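Local coordinates for N-acetylglucosamine 2-epimerase (Xylella fastidiosa, PDB 3GT5), which probably isomerises a sugar or sugar derivative, perhaps by epimerisation at C2 as N-acylglucosamine 2-epimerases do, at residues H23-F33 / E72-Y83. Residues are numbered along the deposited sequence; the frame is centred on the assembly and turned at random.
Sequences HPRCIDSAGGF and EYLDAVHHGLSY
His79 reaches out of helix 71-88 into the loop 23-33 and donates through NE2 to the backbone O of Gly32, at a helix-loop junction of the (alpha/alpha)6 barrel expected for the N-acylglucosamine 2-epimerase family. With CG anti to the backbone N (chi1 -179°), the imidazole stands out from the helix. NE2 of His79 meets O of Gly32 at 2.8 Å, the donor tilted from the carbonyl plane; O of Asp28, also at the ring edge, is a weak second acceptor of the same N-H. Asp28 O also takes Gly31 N, closing the type I turn Asp28-Gly31, and Gly32 O takes Asp28 N across the base of the loop. Methyl CG2 of Ile27 lies over one face of the imidazole, 4.2 Å from its centroid, and a water that ties Gly32 N to the backbone O of His79 sits over the opposite one. An edge of the same ring turns toward the face of Phe33, planes 76° apart. Phe33 in turn pushes CE2 to 3.4 Å from CA of Gly80, close packing that the missing side chain permits.

One turn further along the helix, CA of Gly32 sits over the Tyr83 ring in a CH-pi contact, while the Tyr83 hydroxyl goes on to Asp103. At the other end His23, just after helix 8-22, is sandwiched: Tyr73 presents its edge to one face, and Pro24, after a cis peptide, covers the opposite. ND1 of His23 bonds Tyr61 OH, and its NE2 donates almost straight (168°) to OE2 of Glu72 at 2.7 Å, in the imidazole plane.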
# COMPACT_ATOMS: atom_id res chain seq x y z
N HIS A 23 4.08 -14.46 12.43
CA HIS A 23 3.45 -15.77 12.48
C HIS A 23 4.10 -16.65 13.55
O HIS A 23 5.33 -16.77 13.55
CB HIS A 23 3.54 -16.49 11.12
CG HIS A 23 2.75 -17.75 11.10
ND1 HIS A 23 1.38 -17.75 11.12
CD2 HIS A 23 3.13 -19.05 11.16
CE1 HIS A 23 0.94 -19.00 11.17
NE2 HIS A 23 1.98 -19.80 11.21
N PRO A 24 3.30 -17.26 14.46
CA PRO A 24 1.84 -17.24 14.53
C PRO A 24 1.25 -16.25 15.57
O PRO A 24 0.04 -16.26 15.84
CB PRO A 24 1.54 -18.67 14.94
CG PRO A 24 2.60 -18.92 15.99
CD PRO A 24 3.87 -18.27 15.37
N ARG A 25 2.07 -15.36 16.11
CA ARG A 25 1.64 -14.49 17.20
C ARG A 25 0.54 -13.49 16.84
O ARG A 25 -0.21 -13.06 17.72
CB ARG A 25 2.83 -13.76 17.80
CG ARG A 25 3.71 -14.67 18.64
CD ARG A 25 4.98 -13.99 19.12
NE ARG A 25 5.71 -13.37 18.01
CZ ARG A 25 6.84 -12.69 18.16
NH1 ARG A 25 7.45 -12.14 17.10
NH2 ARG A 25 7.39 -12.58 19.36
N CYS A 26 0.41 -13.16 15.54
CA CYS A 26 -0.61 -12.21 15.12
C CYS A 26 -2.04 -12.78 15.09
O CYS A 26 -3.00 -12.02 15.00
CB CYS A 26 -0.28 -11.62 13.74
SG CYS A 26 -0.39 -12.81 12.38
N ILE A 27 -2.17 -14.11 15.17
CA ILE A 27 -3.47 -14.78 14.98
C ILE A 27 -4.26 -14.79 16.30
O ILE A 27 -3.78 -15.26 17.36
CB ILE A 27 -3.30 -16.21 14.42
CG1 ILE A 27 -2.66 -16.18 13.01
CG2 ILE A 27 -4.63 -16.95 14.44
CD1 ILE A 27 -2.14 -17.52 12.60
N ASP A 28 -5.46 -14.22 16.25
CA ASP A 28 -6.35 -14.25 17.38
C ASP A 28 -7.35 -15.37 17.11
O ASP A 28 -8.19 -15.25 16.22
CB ASP A 28 -7.05 -12.91 17.52
CG ASP A 28 -7.92 -12.81 18.76
OD1 ASP A 28 -8.10 -13.82 19.49
OD2 ASP A 28 -8.45 -11.70 19.00
N SER A 29 -7.25 -16.46 17.89
CA SER A 29 -8.15 -17.60 17.76
C SER A 29 -9.61 -17.21 17.97
O SER A 29 -10.48 -17.86 17.43
CB SER A 29 -7.78 -18.72 18.75
OG SER A 29 -7.80 -18.25 20.09
N ALA A 30 -9.86 -16.13 18.71
CA ALA A 30 -11.21 -15.56 18.86
C ALA A 30 -11.76 -14.85 17.62
O ALA A 30 -12.98 -14.61 17.55
CB ALA A 30 -11.26 -14.61 20.09
N GLY A 31 -10.91 -14.53 16.64
CA GLY A 31 -11.33 -13.79 15.43
C GLY A 31 -10.26 -12.81 14.92
O GLY A 31 -9.77 -11.95 15.68
N GLY A 32 -9.89 -12.96 13.64
CA GLY A 32 -8.95 -12.06 12.96
C GLY A 32 -7.54 -12.10 13.54
O GLY A 32 -7.10 -13.12 14.10
N PHE A 33 -6.87 -10.95 13.44
CA PHE A 33 -5.50 -10.78 13.87
C PHE A 33 -5.39 -9.65 14.87
O PHE A 33 -6.20 -8.70 14.85
CB PHE A 33 -4.61 -10.46 12.65
CG PHE A 33 -4.74 -11.44 11.53
CD1 PHE A 33 -4.05 -12.66 11.56
CD2 PHE A 33 -5.57 -11.19 10.47
CE1 PHE A 33 -4.17 -13.58 10.46
CE2 PHE A 33 -5.72 -12.11 9.44
CZ PHE A 33 -5.01 -13.30 9.44
N GLU A 72 -0.27 -23.63 6.98
CA GLU A 72 -0.63 -22.70 8.02
C GLU A 72 -0.96 -21.31 7.43
O GLU A 72 -1.83 -20.61 7.95
CB GLU A 72 0.46 -22.60 9.10
CG GLU A 72 0.51 -23.81 10.06
CD GLU A 72 1.34 -23.58 11.33
OE1 GLU A 72 1.64 -24.58 12.02
OE2 GLU A 72 1.68 -22.41 11.64
N TYR A 73 -0.33 -20.96 6.31
CA TYR A 73 -0.57 -19.63 5.70
C TYR A 73 -1.90 -19.60 4.98
O TYR A 73 -2.63 -18.61 5.07
CB TYR A 73 0.54 -19.26 4.76
CG TYR A 73 1.91 -19.05 5.40
CD1 TYR A 73 2.08 -18.93 6.76
CD2 TYR A 73 3.02 -18.91 4.60
CE1 TYR A 73 3.36 -18.72 7.32
CE2 TYR A 73 4.29 -18.68 5.14
CZ TYR A 73 4.45 -18.60 6.49
OH TYR A 73 5.72 -18.39 6.98
N LEU A 74 -2.23 -20.70 4.28
CA LEU A 74 -3.58 -20.82 3.66
C LEU A 74 -4.69 -20.79 4.71
O LEU A 74 -5.69 -20.12 4.53
CB LEU A 74 -3.68 -22.08 2.78
CG LEU A 74 -4.96 -22.30 1.92
CD1 LEU A 74 -5.21 -21.15 0.99
CD2 LEU A 74 -4.85 -23.59 1.15
N ASP A 75 -4.52 -21.49 5.83
CA ASP A 75 -5.46 -21.43 6.94
C ASP A 75 -5.68 -20.01 7.48
O ASP A 75 -6.84 -19.64 7.83
CB ASP A 75 -4.99 -22.29 8.11
CG ASP A 75 -5.03 -23.77 7.79
OD1 ASP A 75 -5.72 -24.15 6.82
OD2 ASP A 75 -4.39 -24.55 8.55
N ALA A 76 -4.58 -19.25 7.55
CA ALA A 76 -4.64 -17.88 8.05
C ALA A 76 -5.36 -16.96 7.06
O ALA A 76 -6.05 -16.04 7.51
CB ALA A 76 -3.23 -17.31 8.35
N VAL A 77 -5.23 -17.19 5.76
CA VAL A 77 -6.02 -16.45 4.73
C VAL A 77 -7.52 -16.62 4.99
O VAL A 77 -8.28 -15.62 5.04
CB VAL A 77 -5.66 -16.88 3.27
CG1 VAL A 77 -6.66 -16.30 2.22
CG2 VAL A 77 -4.24 -16.48 2.90
N HIS A 78 -7.96 -17.88 5.18
CA HIS A 78 -9.38 -18.16 5.53
C HIS A 78 -9.86 -17.48 6.83
O HIS A 78 -10.90 -16.83 6.87
CB HIS A 78 -9.62 -19.70 5.63
CG HIS A 78 -9.74 -20.38 4.30
ND1 HIS A 78 -8.67 -20.61 3.47
CD2 HIS A 78 -10.82 -20.90 3.66
CE1 HIS A 78 -9.08 -21.24 2.37
NE2 HIS A 78 -10.38 -21.43 2.47
N HIS A 79 -9.07 -17.59 7.89
CA HIS A 79 -9.34 -16.95 9.15
C HIS A 79 -9.50 -15.42 8.98
O HIS A 79 -10.43 -14.83 9.52
CB HIS A 79 -8.18 -17.30 10.11
CG HIS A 79 -8.29 -16.72 11.49
ND1 HIS A 79 -9.00 -17.35 12.50
CD2 HIS A 79 -7.69 -15.65 12.06
CE1 HIS A 79 -8.90 -16.63 13.61
NE2 HIS A 79 -8.09 -15.61 13.37
N GLY A 80 -8.55 -14.80 8.25
CA GLY A 80 -8.58 -13.36 8.03
C GLY A 80 -9.77 -12.90 7.22
O GLY A 80 -10.37 -11.86 7.51
N LEU A 81 -10.08 -13.64 6.17
CA LEU A 81 -11.26 -13.31 5.36
C LEU A 81 -12.58 -13.48 6.14
O LEU A 81 -13.51 -12.69 5.95
CB LEU A 81 -11.28 -14.11 4.07
CG LEU A 81 -10.25 -13.68 3.04
CD1 LEU A 81 -10.10 -14.73 2.00
CD2 LEU A 81 -10.65 -12.30 2.39
N SER A 82 -12.67 -14.48 7.03
CA SER A 82 -13.84 -14.60 7.88
C SER A 82 -14.05 -13.36 8.75
O SER A 82 -15.16 -12.89 8.90
CB SER A 82 -13.81 -15.84 8.80
OG SER A 82 -13.71 -16.99 7.99
N TYR A 83 -12.98 -12.86 9.33
CA TYR A 83 -13.09 -11.66 10.11
C TYR A 83 -13.59 -10.45 9.29
O TYR A 83 -14.45 -9.70 9.74
CB TYR A 83 -11.76 -11.32 10.75
CG TYR A 83 -11.86 -10.38 11.91
CD1 TYR A 83 -12.42 -10.79 13.13
CD2 TYR A 83 -11.42 -9.08 11.81
CE1 TYR A 83 -12.49 -9.93 14.22
CE2 TYR A 83 -11.48 -8.21 12.88
CZ TYR A 83 -12.02 -8.64 14.09
OH TYR A 83 -12.09 -7.77 15.14
O HOH W 1 -11.47 -14.83 12.12